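Local coordinates for protein AlyGC mutant - R241A (Glaciecola chathamensis S18K6, PDB 5GKQ) that probably cleaves the polysaccharide alginate by beta-elimination, as a family 6 polysaccharide lyase, and here carries an engineered point mutation, at residues A[64-69]-A[76-81]; A[125-130]-A[149-154]; A[501-506]-A[530-535]; A[505-510]-A[539-544]. All coordinates share one frame; numbering follows the deposited sequence.

Overall arrangement
Two right-handed parallel beta-helices make up the chain, and the contacts fall in pairs. Contacts 1 and 2 lie in the N-terminal helix, the part related to chondroitinase B, with centres about 14 Å apart; strands 65-69, 124-128 and 150-152 belong to the same face of that helix. Contacts 3 and 4 follow in the second helix, about 11 Å apart centre to centre. They share I505 and N506, and T534 packs on Y543 between them. Across the two helices the centres are about 28 to 39 Å apart. Contact 1 fills a coil's interior, contact 2 stacks two coils beside the bound glycan, contact 3 reaches the second subunit, and contact 4 joins a loop to the next coil.

Contact 1: A[64-69]-A[76-81]; sequences SNLRLA and SGLVFK
F80 packs against N65 and L66 inside the N-terminal parallel beta-helix, so this is an interior contact between two faces of one coil rather than a pairing within a sheet. The segment axes of strands 65-69 and 78-81 come no nearer than 9.8 Å and run at 133° to each other, with the chain turning a corner at G77 on the way into the second. Side chains span the gap. The F80 ring leans across with CG anti to its own carbonyl carbon (chi1 -67°), which brings CE2 to 4.0 Å from N65 CA and CZ to 4.0 Å from L66 CB; both meet the ring obliquely. S64 C lies at the ring edge, near its plane. Farther along, L66 swings CG anti to the backbone N (chi1 171°), and its CD2 methyl comes within 4.5 Å of L78 CD1. On the flanks, F80 also packs on L60 and L66 on V36. The polar ends look elsewhere: S64 OG bonds to T61 O and F34 N, while N65 ND2 bonds to T87 OG1. With no hydrogen bond between the segments, their cohesion here rests on dispersion and the burial of hydrocarbon, forces that fix distance more than direction.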
loop_
_atom_site.group_PDB
_atom_site.type_symbol
_atom_site.label_atom_id
_atom_site.label_comp_id
_atom_site.label_asym_id
_atom_site.label_seq_id
_atom_site.Cartn_x
_atom_site.Cartn_y
_atom_site.Cartn_z
ATOM N N SER A 64 16.415 20.293 -3.379
ATOM C CA SER A 64 17.014 21.447 -4.031
ATOM C C SER A 64 16.114 21.930 -5.159
ATOM O O SER A 64 15.306 21.177 -5.703
ATOM C CB SER A 64 18.394 21.105 -4.593
ATOM O OG SER A 64 19.174 20.373 -3.667
ATOM N N ASN A 65 16.252 23.202 -5.499
ATOM C CA ASN A 65 15.574 23.767 -6.655
ATOM C C ASN A 65 16.330 25.019 -7.059
ATOM O O ASN A 65 17.349 25.364 -6.465
ATOM C CB ASN A 65 14.105 24.076 -6.363
ATOM C CG ASN A 65 13.939 25.036 -5.221
ATOM O OD1 ASN A 65 14.907 25.447 -4.615
ATOM N ND2 ASN A 65 12.711 25.409 -4.927
ATOM N N LEU A 66 15.809 25.708 -8.065
ATOM C CA LEU A 66 16.418 26.917 -8.597
ATOM C C LEU A 66 15.316 27.874 -9.020
ATOM O O LEU A 66 14.377 27.476 -9.720
ATOM C CB LEU A 66 17.323 26.587 -9.783
ATOM C CG LEU A 66 17.902 27.722 -10.615
ATOM C CD1 LEU A 66 18.705 28.605 -9.734
ATOM C CD2 LEU A 66 18.766 27.181 -11.716
ATOM N N ARG A 67 15.418 29.123 -8.565
ATOM C CA ARG A 67 14.541 30.213 -8.969
ATOM C C ARG A 67 15.397 31.351 -9.499
ATOM O O ARG A 67 16.462 31.620 -8.954
ATOM C CB ARG A 67 13.700 30.703 -7.798
ATOM C CG ARG A 67 12.665 29.716 -7.290
ATOM C CD ARG A 67 11.903 30.322 -6.133
ATOM N NE ARG A 67 12.687 30.380 -4.899
ATOM C CZ ARG A 67 12.520 31.290 -3.941
ATOM N NH1 ARG A 67 11.614 32.248 -4.057
ATOM N NH2 ARG A 67 13.269 31.248 -2.860
ATOM N N LEU A 68 14.944 31.995 -10.570
ATOM C CA LEU A 68 15.644 33.098 -11.210
ATOM C C LEU A 68 14.752 34.325 -11.173
ATOM O O LEU A 68 13.580 34.249 -11.544
ATOM C CB LEU A 68 16.007 32.798 -12.664
ATOM C CG LEU A 68 17.102 31.816 -13.074
ATOM C CD1 LEU A 68 16.585 30.404 -13.065
ATOM C CD2 LEU A 68 17.609 32.152 -14.444
ATOM N N ALA A 69 15.307 35.454 -10.746
ATOM C CA ALA A 69 14.553 36.695 -10.670
ATOM C C ALA A 69 15.465 37.855 -11.034
ATOM O O ALA A 69 16.611 37.933 -10.575
ATOM C CB ALA A 69 13.963 36.898 -9.275
ATOM N N SER A 76 24.171 27.669 -15.711
ATOM C CA SER A 76 24.742 26.677 -16.604
ATOM C C SER A 76 25.546 25.654 -15.826
ATOM O O SER A 76 26.073 25.938 -14.754
ATOM C CB SER A 76 25.632 27.327 -17.660
ATOM O OG SER A 76 26.964 27.408 -17.195
ATOM N N GLY A 77 25.627 24.450 -16.378
ATOM C CA GLY A 77 26.520 23.439 -15.846
ATOM C C GLY A 77 26.121 22.872 -14.507
ATOM O O GLY A 77 26.991 22.628 -13.666
ATOM N N LEU A 78 24.831 22.642 -14.290
ATOM C CA LEU A 78 24.321 22.039 -13.068
ATOM C C LEU A 78 23.672 20.687 -13.363
ATOM O O LEU A 78 23.155 20.462 -14.461
ATOM C CB LEU A 78 23.305 22.971 -12.416
ATOM C CG LEU A 78 23.844 24.351 -12.065
ATOM C CD1 LEU A 78 22.749 25.200 -11.449
ATOM C CD2 LEU A 78 24.998 24.196 -11.107
ATOM N N VAL A 79 23.679 19.794 -12.372
ATOM C CA VAL A 79 23.050 18.474 -12.477
ATOM C C VAL A 79 22.153 18.256 -11.261
ATOM O O VAL A 79 22.651 18.086 -10.144
ATOM C CB VAL A 79 24.086 17.348 -12.585
ATOM C CG1 VAL A 79 23.427 15.992 -12.456
ATOM C CG2 VAL A 79 24.830 17.450 -13.890
ATOM N N PHE A 80 20.840 18.247 -11.472
ATOM C CA PHE A 80 19.901 17.874 -10.417
ATOM C C PHE A 80 19.664 16.367 -10.445
ATOM O O PHE A 80 19.319 15.810 -11.490
ATOM C CB PHE A 80 18.560 18.592 -10.568
ATOM C CG PHE A 80 18.616 20.083 -10.349
ATOM C CD1 PHE A 80 18.893 20.936 -11.394
ATOM C CD2 PHE A 80 18.332 20.627 -9.115
ATOM C CE1 PHE A 80 18.918 22.301 -11.207
ATOM C CE2 PHE A 80 18.361 21.995 -8.924
ATOM C CZ PHE A 80 18.655 22.832 -9.976
ATOM N N LYS A 81 19.846 15.716 -9.300
ATOM C CA LYS A 81 19.676 14.275 -9.186
ATOM C C LYS A 81 19.572 13.919 -7.707
ATOM O O LYS A 81 19.799 14.750 -6.833
ATOM C CB LYS A 81 20.825 13.526 -9.863
ATOM C CG LYS A 81 22.019 13.374 -9.006
ATOM C CD LYS A 81 23.099 12.568 -9.681
ATOM C CE LYS A 81 24.320 12.502 -8.759
ATOM N NZ LYS A 81 25.442 11.662 -9.255
#

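Contact 2: A[125-130]-A[149-154]; sequences WVMVYG and TMAVRL. With BEM (beta-D-mannopyranuronic acid), chain C.
M127 and R153 meet beside the bound mannuronate, on neighbouring coils of a parallel beta-helix. The R153 NH2 group donates to the sugar ring oxygen, BEM O5, over 2.7 Å, and the sugar lies at the edge of the guanidinium. R153 and R186, close to each other, both line this glycan pocket, which receives uronic acids.

Behind the guanidinium, two side chains support the arm. M127 SD sits 3.8 Å from R153 NE, oblique to the flat group, because its chain bends at chi2 (-89°); the same bend sets M127 CE against A151 CB. The Y129 ring runs alongside the arginine, pointing the same way, its plane 20° from that of the guanidinium, with CE2 3.6 Å from R153 CB.

Further back is the strand pair itself, 126-128 beside 150-152, parallel and in register V126 to M150, M127 to A151 and V128 to V152. A151 N donates to V126 O, V128 N to A151 O, and R153 N to V128 O, the last fixing the root of the arginine. V126, V128, M150 and V152 cover the other face, where V126 and M150 pack on F135, and M150 and V152 on I166; M150, fully extended, lays CE 3.7 Å from V128 CG2. At the corner T149 O accepts twice, from V126 N at 2.9 Å within the carbonyl plane and from W125 N at 2.8 Å, tilted 28° from it.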
loop_
_atom_site.group_PDB
_atom_site.type_symbol
_atom_site.label_atom_id
_atom_site.label_comp_id
_atom_site.label_asym_id
_atom_site.label_seq_id
_atom_site.Cartn_x
_atom_site.Cartn_y
_atom_site.Cartn_z
ATOM N N TRP A 125 9.013 20.173 -13.650
ATOM C CA TRP A 125 10.452 20.285 -13.596
ATOM C C TRP A 125 10.948 21.663 -14.018
ATOM O O TRP A 125 11.907 22.162 -13.422
ATOM C CB TRP A 125 11.097 19.177 -14.439
ATOM C CG TRP A 125 11.248 17.908 -13.644
ATOM C CD1 TRP A 125 10.713 17.654 -12.419
ATOM C CD2 TRP A 125 11.998 16.739 -13.998
ATOM N NE1 TRP A 125 11.069 16.406 -11.993
ATOM C CE2 TRP A 125 11.862 15.825 -12.941
ATOM C CE3 TRP A 125 12.773 16.382 -15.099
ATOM C CZ2 TRP A 125 12.470 14.585 -12.950
ATOM C CZ3 TRP A 125 13.366 15.143 -15.107
ATOM C CH2 TRP A 125 13.211 14.259 -14.042
ATOM N N VAL A 126 10.299 22.316 -14.986
ATOM C CA VAL A 126 10.722 23.626 -15.464
ATOM C C VAL A 126 9.493 24.504 -15.676
ATOM O O VAL A 126 8.550 24.107 -16.362
ATOM C CB VAL A 126 11.548 23.527 -16.762
ATOM C CG1 VAL A 126 12.030 24.914 -17.190
ATOM C CG2 VAL A 126 12.729 22.620 -16.576
ATOM N N MET A 127 9.518 25.716 -15.117
ATOM C CA MET A 127 8.409 26.656 -15.229
ATOM C C MET A 127 8.928 28.017 -15.658
ATOM O O MET A 127 9.685 28.649 -14.921
ATOM C CB MET A 127 7.662 26.755 -13.904
ATOM C CG MET A 127 6.698 25.604 -13.698
ATOM S SD MET A 127 5.083 25.951 -14.377
ATOM C CE MET A 127 4.485 24.291 -14.628
ATOM N N VAL A 128 8.510 28.476 -16.832
ATOM C CA VAL A 128 8.991 29.717 -17.420
ATOM C C VAL A 128 7.944 30.812 -17.254
ATOM O O VAL A 128 6.757 30.592 -17.513
ATOM C CB VAL A 128 9.324 29.533 -18.911
ATOM C CG1 VAL A 128 10.212 30.673 -19.398
ATOM C CG2 VAL A 128 9.935 28.175 -19.165
ATOM N N TYR A 129 8.393 32.005 -16.846
ATOM C CA TYR A 129 7.594 33.229 -16.804
ATOM C C TYR A 129 8.371 34.347 -17.480
ATOM O O TYR A 129 9.464 34.140 -18.004
ATOM C CB TYR A 129 7.244 33.646 -15.369
ATOM C CG TYR A 129 6.738 32.533 -14.500
ATOM C CD1 TYR A 129 7.612 31.638 -13.918
ATOM C CD2 TYR A 129 5.381 32.382 -14.248
ATOM C CE1 TYR A 129 7.152 30.614 -13.122
ATOM C CE2 TYR A 129 4.911 31.351 -13.451
ATOM C CZ TYR A 129 5.804 30.477 -12.891
ATOM O OH TYR A 129 5.336 29.471 -12.093
ATOM N N GLY A 130 7.810 35.549 -17.464
ATOM C CA GLY A 130 8.551 36.701 -17.936
ATOM C C GLY A 130 8.521 36.834 -19.448
ATOM O O GLY A 130 7.584 36.389 -20.108
ATOM N N THR A 149 6.452 18.083 -17.557
ATOM C CA THR A 149 7.880 18.254 -17.307
ATOM C C THR A 149 8.267 19.729 -17.370
ATOM O O THR A 149 8.946 20.238 -16.478
ATOM C CB THR A 149 8.716 17.444 -18.308
ATOM O OG1 THR A 149 8.222 16.109 -18.418
ATOM C CG2 THR A 149 10.151 17.373 -17.841
ATOM N N MET A 150 7.808 20.436 -18.401
ATOM C CA MET A 150 8.127 21.838 -18.602
ATOM C C MET A 150 6.909 22.579 -19.130
ATOM O O MET A 150 6.247 22.102 -20.048
ATOM C CB MET A 150 9.290 21.989 -19.581
ATOM C CG MET A 150 9.604 23.412 -19.942
ATOM S SD MET A 150 11.047 23.515 -20.987
ATOM C CE MET A 150 11.311 25.288 -21.037
ATOM N N ALA A 151 6.624 23.750 -18.569
ATOM C CA ALA A 151 5.517 24.570 -19.035
ATOM C C ALA A 151 5.950 26.020 -19.184
ATOM O O ALA A 151 6.938 26.466 -18.592
ATOM C CB ALA A 151 4.334 24.516 -18.083
ATOM N N VAL A 152 5.181 26.762 -19.970
ATOM C CA VAL A 152 5.318 28.206 -20.095
ATOM C C VAL A 152 4.039 28.830 -19.558
ATOM O O VAL A 152 2.970 28.671 -20.150
ATOM C CB VAL A 152 5.560 28.636 -21.541
ATOM C CG1 VAL A 152 5.408 30.146 -21.664
ATOM C CG2 VAL A 152 6.931 28.173 -22.003
ATOM N N ARG A 153 4.135 29.543 -18.449
ATOM C CA ARG A 153 2.946 30.097 -17.832
ATOM C C ARG A 153 2.653 31.486 -18.374
ATOM O O ARG A 153 3.556 32.217 -18.772
ATOM C CB ARG A 153 3.100 30.111 -16.316
ATOM C CG ARG A 153 2.848 28.724 -15.726
ATOM C CD ARG A 153 2.302 28.814 -14.337
ATOM N NE ARG A 153 1.701 27.574 -13.892
ATOM C CZ ARG A 153 0.420 27.266 -14.062
ATOM N NH1 ARG A 153 -0.392 28.114 -14.683
ATOM N NH2 ARG A 153 -0.048 26.105 -13.619
ATOM N N LEU A 154 1.363 31.815 -18.444
ATOM C CA LEU A 154 0.880 33.136 -18.834
ATOM C C LEU A 154 -0.022 33.710 -17.753
ATOM O O LEU A 154 -0.995 34.402 -18.056
ATOM C CB LEU A 154 0.140 33.085 -20.168
ATOM C CG LEU A 154 0.770 32.210 -21.239
ATOM C CD1 LEU A 154 -0.225 31.953 -22.339
ATOM C CD2 LEU A 154 2.008 32.858 -21.798
HETATM C C1 BEM C . -3.286 25.671 -12.024
HETATM C C2 BEM C . -4.471 25.844 -12.953
HETATM O O2 BEM C . -4.107 26.676 -14.043
HETATM C C3 BEM C . -4.957 24.484 -13.435
HETATM O O3 BEM C . -5.842 24.565 -14.539
HETATM C C4 BEM C . -3.839 23.612 -13.918
HETATM O O4 BEM C . -4.418 22.320 -13.986
HETATM C C5 BEM C . -2.736 23.584 -12.887
HETATM O O5 BEM C . -2.280 24.914 -12.684
HETATM C C6 BEM C . -1.735 22.571 -13.357
HETATM O O6B BEM C . -0.543 22.866 -13.598
HETATM O O6A BEM C . -2.212 21.455 -13.631
HETATM O O1 BEM C . -2.825 26.964 -11.636
#

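Contact 3: A[501-506]-A[530-535]; sequences TLIEIN and TLIRTT
R533 crosses T501 at about a right angle and ends beside E504, all three on the same face of paired strands. From CB, which rises from that face, CG stands between the backbone N and the carbonyl carbon (chi1 62°), and the chain then runs extended to NE. CG passes 3.7 Å from the T501 CG2 methyl and 3.9 Å from I503 O; CD passes across the threonine, 3.8 Å from T501 OG1. NE then donates to T501 OG1 over 2.9 Å, almost perfectly straight at 178° and in the guanidinium plane. At the far end NH1 has two acceptors: it makes a salt bridge with E504 OE1 at 3.2 Å, the hydrogen bond within it weak and the carboxylate turned 77° from the guanidinium, and it bonds to T534 O in its own segment. NH2 reaches out of the chain to a salt bridge with E121 of the second subunit, which also accepts from T501 OG1. With NE, NH1 and NH2 all engaged, rotation of the guanidinium is restricted.

Beneath this polar group lies the backbone of a parallel beta-helix, two successive coils side by side. I503 N donates to L531 O, R533 N to I503 O, I505 N to R533 O, and T535 N to I505 O. L531 O also takes L502 N, where the chain turns its corner. The opposite face, largely apolar, points into the helix: I503 and I532 lie side by side, I503 CB 4.1 Å from I532 CG1, with L511 packed on I503 and L513 on I532. E504 OE2 bonds to S478 OG on the preceding coil.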
loop_
_atom_site.group_PDB
_atom_site.type_symbol
_atom_site.label_atom_id
_atom_site.label_comp_id
_atom_site.label_asym_id
_atom_site.label_seq_id
_atom_site.Cartn_x
_atom_site.Cartn_y
_atom_site.Cartn_z
ATOM N N THR A 501 5.047 -14.101 1.440
ATOM C CA THR A 501 5.454 -13.605 0.139
ATOM C C THR A 501 6.687 -14.370 -0.304
ATOM O O THR A 501 7.592 -14.607 0.489
ATOM C CB THR A 501 5.767 -12.116 0.171
ATOM O OG1 THR A 501 4.644 -11.405 0.686
ATOM C CG2 THR A 501 6.070 -11.611 -1.225
ATOM N N LEU A 502 6.718 -14.775 -1.559
ATOM C CA LEU A 502 7.939 -15.355 -2.085
ATOM C C LEU A 502 8.774 -14.290 -2.776
ATOM O O LEU A 502 9.953 -14.130 -2.475
ATOM C CB LEU A 502 7.617 -16.492 -3.056
ATOM C CG LEU A 502 8.840 -17.122 -3.721
ATOM C CD1 LEU A 502 9.574 -17.992 -2.755
ATOM C CD2 LEU A 502 8.464 -17.932 -4.938
ATOM N N ILE A 503 8.175 -13.543 -3.692
ATOM C CA ILE A 503 8.899 -12.595 -4.513
ATOM C C ILE A 503 8.267 -11.223 -4.343
ATOM O O ILE A 503 7.046 -11.073 -4.480
ATOM C CB ILE A 503 8.919 -13.022 -5.987
ATOM C CG1 ILE A 503 9.708 -14.314 -6.139
ATOM C CG2 ILE A 503 9.567 -11.955 -6.805
ATOM C CD1 ILE A 503 9.856 -14.772 -7.563
ATOM N N GLU A 504 9.101 -10.233 -4.017
ATOM C CA GLU A 504 8.707 -8.839 -3.911
ATOM C C GLU A 504 9.457 -8.059 -4.975
ATOM O O GLU A 504 10.686 -8.005 -4.960
ATOM C CB GLU A 504 9.009 -8.272 -2.525
ATOM C CG GLU A 504 8.826 -6.749 -2.427
ATOM C CD GLU A 504 9.220 -6.157 -1.078
ATOM O OE1 GLU A 504 8.359 -5.576 -0.389
ATOM O OE2 GLU A 504 10.406 -6.257 -0.717
ATOM N N ILE A 505 8.728 -7.470 -5.903
ATOM C CA ILE A 505 9.329 -6.634 -6.925
ATOM C C ILE A 505 9.428 -5.223 -6.369
ATOM O O ILE A 505 8.414 -4.589 -6.061
ATOM C CB ILE A 505 8.513 -6.674 -8.219
ATOM C CG1 ILE A 505 8.440 -8.111 -8.748
ATOM C CG2 ILE A 505 9.126 -5.765 -9.243
ATOM C CD1 ILE A 505 7.657 -8.235 -10.014
ATOM N N ASN A 506 10.646 -4.744 -6.205
ATOM C CA ASN A 506 10.892 -3.433 -5.634
ATOM C C ASN A 506 11.297 -2.446 -6.719
ATOM O O ASN A 506 11.342 -2.769 -7.910
ATOM C CB ASN A 506 11.970 -3.509 -4.558
ATOM C CG ASN A 506 11.544 -2.854 -3.301
ATOM O OD1 ASN A 506 11.349 -1.636 -3.255
ATOM N ND2 ASN A 506 11.349 -3.656 -2.265
ATOM N N THR A 530 0.481 -13.850 -0.858
ATOM C CA THR A 530 0.716 -13.402 -2.227
ATOM C C THR A 530 2.020 -14.028 -2.688
ATOM O O THR A 530 3.064 -13.769 -2.094
ATOM C CB THR A 530 0.812 -11.870 -2.313
ATOM O OG1 THR A 530 1.854 -11.423 -1.440
ATOM C CG2 THR A 530 -0.478 -11.205 -1.894
ATOM N N LEU A 531 1.988 -14.846 -3.731
ATOM C CA LEU A 531 3.240 -15.450 -4.167
ATOM C C LEU A 531 4.217 -14.377 -4.630
ATOM O O LEU A 531 5.356 -14.322 -4.165
ATOM C CB LEU A 531 2.998 -16.473 -5.276
ATOM C CG LEU A 531 4.209 -17.346 -5.578
ATOM C CD1 LEU A 531 4.291 -18.441 -4.577
ATOM C CD2 LEU A 531 4.161 -17.932 -6.945
ATOM N N ILE A 532 3.767 -13.495 -5.515
ATOM C CA ILE A 532 4.565 -12.453 -6.130
ATOM C C ILE A 532 3.840 -11.130 -5.922
ATOM O O ILE A 532 2.611 -11.076 -6.009
ATOM C CB ILE A 532 4.773 -12.749 -7.624
ATOM C CG1 ILE A 532 5.348 -14.141 -7.780
ATOM C CG2 ILE A 532 5.680 -11.741 -8.270
ATOM C CD1 ILE A 532 5.573 -14.562 -9.205
ATOM N N ARG A 533 4.582 -10.063 -5.634
ATOM C CA ARG A 533 3.910 -8.784 -5.424
ATOM C C ARG A 533 4.896 -7.635 -5.585
ATOM O O ARG A 533 6.104 -7.815 -5.464
ATOM C CB ARG A 533 3.251 -8.725 -4.044
ATOM C CG ARG A 533 4.229 -8.843 -2.909
ATOM C CD ARG A 533 3.584 -8.600 -1.569
ATOM N NE ARG A 533 4.550 -8.794 -0.488
ATOM C CZ ARG A 533 5.367 -7.848 -0.039
ATOM N NH1 ARG A 533 5.313 -6.645 -0.575
ATOM N NH2 ARG A 533 6.228 -8.102 0.937
ATOM N N THR A 534 4.365 -6.453 -5.871
ATOM C CA THR A 534 5.185 -5.260 -5.765
ATOM C C THR A 534 5.364 -4.911 -4.298
ATOM O O THR A 534 4.697 -5.467 -3.421
ATOM C CB THR A 534 4.570 -4.064 -6.499
ATOM O OG1 THR A 534 3.352 -3.672 -5.859
ATOM C CG2 THR A 534 4.305 -4.369 -7.957
ATOM N N THR A 535 6.304 -4.003 -4.036
ATOM C CA THR A 535 6.446 -3.449 -2.702
ATOM C C THR A 535 5.138 -2.797 -2.294
ATOM O O THR A 535 4.369 -2.331 -3.132
ATOM C CB THR A 535 7.579 -2.423 -2.670
ATOM O OG1 THR A 535 7.588 -1.753 -1.406
ATOM C CG2 THR A 535 7.372 -1.407 -3.742
#

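Contact 4: A[505-510]-A[539-544]; sequences INNKGN and MQRNYR
N507 and N510 each push a side-chain oxygen into the backbone of 539-544, and these two grips are the tight part of the contact. N507 OD1 takes two amides, Q540 N at 2.7 Å and R541 N at 3.2 Å, both in its carbonyl plane, so one oxygen ties down two successive amides of the other chain segment. N510 OD1 accepts R544 N over 2.7 Å, again in plane, while N510 CB lies over one face of the R544 guanidinium, whose plane is turned 49° from the amide. Beside them a water accepts from R544 NE at 2.8 Å and reaches N510 OD1 weakly, while R544 NH2 bonds to V434 O. Between the grips the M539 chain, extended beyond CG, brings CE 3.5 Å from N506 O and onto I505 CG2; I505 CG2 also meets Y543 CB.

N507 sits in a type II beta turn, N506 to G509, closed by G509 N to N506 O, and N510 follows it at the start of strand 510-514. The turn links strand 501-505 to that strand in the second parallel beta-helix, and the other segment leads into strand 543-548, which lies parallel beside 510-514 one coil on.

The solvent side is different. K508, exposed at the turn with positive phi (71°), lies alongside R541, pointing the same way, and touches it through CG, 3.3 Å from R541 NH1. The K508 NZ and R541 NH1 nitrogens stay 5.4 Å apart, like charges with no bond between them.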
loop_
_atom_site.group_PDB
_atom_site.type_symbol
_atom_site.label_atom_id
_atom_site.label_comp_id
_atom_site.label_asym_id
_atom_site.label_seq_id
_atom_site.Cartn_x
_atom_site.Cartn_y
_atom_site.Cartn_z
ATOM N N ILE A 505 8.728 -7.470 -5.903
ATOM C CA ILE A 505 9.329 -6.634 -6.925
ATOM C C ILE A 505 9.428 -5.223 -6.369
ATOM O O ILE A 505 8.414 -4.589 -6.061
ATOM C CB ILE A 505 8.513 -6.674 -8.219
ATOM C CG1 ILE A 505 8.440 -8.111 -8.748
ATOM C CG2 ILE A 505 9.126 -5.765 -9.243
ATOM C CD1 ILE A 505 7.657 -8.235 -10.014
ATOM N N ASN A 506 10.646 -4.744 -6.205
ATOM C CA ASN A 506 10.892 -3.433 -5.634
ATOM C C ASN A 506 11.297 -2.446 -6.719
ATOM O O ASN A 506 11.342 -2.769 -7.910
ATOM C CB ASN A 506 11.970 -3.509 -4.558
ATOM C CG ASN A 506 11.544 -2.854 -3.301
ATOM O OD1 ASN A 506 11.349 -1.636 -3.255
ATOM N ND2 ASN A 506 11.349 -3.656 -2.265
ATOM N N ASN A 507 11.613 -1.231 -6.278
ATOM C CA ASN A 507 12.065 -0.195 -7.188
ATOM C C ASN A 507 13.280 -0.674 -7.961
ATOM O O ASN A 507 14.210 -1.255 -7.398
ATOM C CB ASN A 507 12.388 1.081 -6.422
ATOM C CG ASN A 507 11.145 1.859 -6.044
ATOM O OD1 ASN A 507 10.444 2.390 -6.903
ATOM N ND2 ASN A 507 10.861 1.924 -4.754
ATOM N N LYS A 508 13.241 -0.446 -9.266
ATOM C CA LYS A 508 14.193 -0.907 -10.259
ATOM C C LYS A 508 14.091 -2.402 -10.491
ATOM O O LYS A 508 14.829 -2.933 -11.322
ATOM C CB LYS A 508 15.643 -0.525 -9.911
ATOM C CG LYS A 508 15.919 0.964 -10.047
ATOM C CD LYS A 508 17.389 1.309 -9.909
ATOM C CE LYS A 508 17.772 1.598 -8.467
ATOM N NZ LYS A 508 19.153 2.118 -8.372
ATOM N N GLY A 509 13.186 -3.100 -9.811
ATOM C CA GLY A 509 13.091 -4.534 -9.975
ATOM C C GLY A 509 12.293 -4.909 -11.214
ATOM O O GLY A 509 11.288 -4.285 -11.551
ATOM N N ASN A 510 12.760 -5.946 -11.894
ATOM C CA ASN A 510 12.086 -6.490 -13.058
ATOM C C ASN A 510 12.456 -7.959 -13.133
ATOM O O ASN A 510 13.636 -8.294 -12.980
ATOM C CB ASN A 510 12.509 -5.780 -14.345
ATOM C CG ASN A 510 12.179 -4.293 -14.350
ATOM O OD1 ASN A 510 11.030 -3.906 -14.512
ATOM N ND2 ASN A 510 13.197 -3.460 -14.204
ATOM N N MET A 539 5.968 3.067 -5.038
ATOM C CA MET A 539 6.915 2.602 -6.058
ATOM C C MET A 539 7.109 3.716 -7.075
ATOM O O MET A 539 6.128 4.306 -7.543
ATOM C CB MET A 539 6.354 1.346 -6.715
ATOM C CG MET A 539 7.364 0.501 -7.430
ATOM S SD MET A 539 6.587 -0.990 -8.063
ATOM C CE MET A 539 7.991 -1.933 -8.615
ATOM N N GLN A 540 8.371 4.008 -7.396
ATOM C CA GLN A 540 8.739 5.040 -8.356
ATOM C C GLN A 540 8.989 4.496 -9.752
ATOM O O GLN A 540 8.525 5.087 -10.730
ATOM C CB GLN A 540 9.982 5.815 -7.908
ATOM C CG GLN A 540 9.763 6.658 -6.667
ATOM C CD GLN A 540 10.127 5.878 -5.455
ATOM O OE1 GLN A 540 11.133 5.188 -5.454
ATOM N NE2 GLN A 540 9.293 5.928 -4.429
ATOM N N ARG A 541 9.678 3.375 -9.888
ATOM C CA ARG A 541 9.862 2.764 -11.193
ATOM C C ARG A 541 8.676 1.892 -11.595
ATOM O O ARG A 541 8.159 1.115 -10.794
ATOM C CB ARG A 541 11.126 1.917 -11.178
ATOM C CG ARG A 541 12.334 2.686 -10.807
ATOM C CD ARG A 541 12.672 3.653 -11.895
ATOM N NE ARG A 541 13.581 4.680 -11.413
ATOM C CZ ARG A 541 14.896 4.591 -11.494
ATOM N NH1 ARG A 541 15.459 3.522 -12.045
ATOM N NH2 ARG A 541 15.642 5.581 -11.032
ATOM N N ASN A 542 8.264 2.005 -12.856
ATOM C CA ASN A 542 7.442 0.973 -13.467
ATOM C C ASN A 542 8.237 -0.327 -13.525
ATOM O O ASN A 542 9.467 -0.332 -13.443
ATOM C CB ASN A 542 7.004 1.363 -14.882
ATOM C CG ASN A 542 6.090 2.572 -14.916
ATOM O OD1 ASN A 542 5.629 3.056 -13.893
ATOM N ND2 ASN A 542 5.819 3.058 -16.112
ATOM N N TYR A 543 7.532 -1.450 -13.668
ATOM C CA TYR A 543 8.205 -2.737 -13.674
ATOM C C TYR A 543 7.737 -3.577 -14.850
ATOM O O TYR A 543 6.745 -3.273 -15.518
ATOM C CB TYR A 543 7.984 -3.483 -12.363
ATOM C CG TYR A 543 6.548 -3.839 -12.087
ATOM C CD1 TYR A 543 5.638 -2.870 -11.695
ATOM C CD2 TYR A 543 6.105 -5.142 -12.209
ATOM C CE1 TYR A 543 4.326 -3.191 -11.444
ATOM C CE2 TYR A 543 4.794 -5.474 -11.967
ATOM C CZ TYR A 543 3.911 -4.501 -11.576
ATOM O OH TYR A 543 2.603 -4.820 -11.330
ATOM N N ARG A 544 8.498 -4.631 -15.110
ATOM C CA ARG A 544 8.204 -5.605 -16.139
ATOM C C ARG A 544 8.231 -6.970 -15.491
ATOM O O ARG A 544 9.103 -7.234 -14.662
ATOM C CB ARG A 544 9.214 -5.551 -17.259
ATOM C CG ARG A 544 9.208 -4.240 -17.996
ATOM C CD ARG A 544 10.468 -4.075 -18.818
ATOM N NE ARG A 544 11.566 -3.579 -18.004
ATOM C CZ ARG A 544 12.831 -3.909 -18.204
ATOM N NH1 ARG A 544 13.133 -4.745 -19.179
ATOM N NH2 ARG A 544 13.776 -3.406 -17.424
HETATM O O HOH W 1 10.741 -1.274 -16.711
#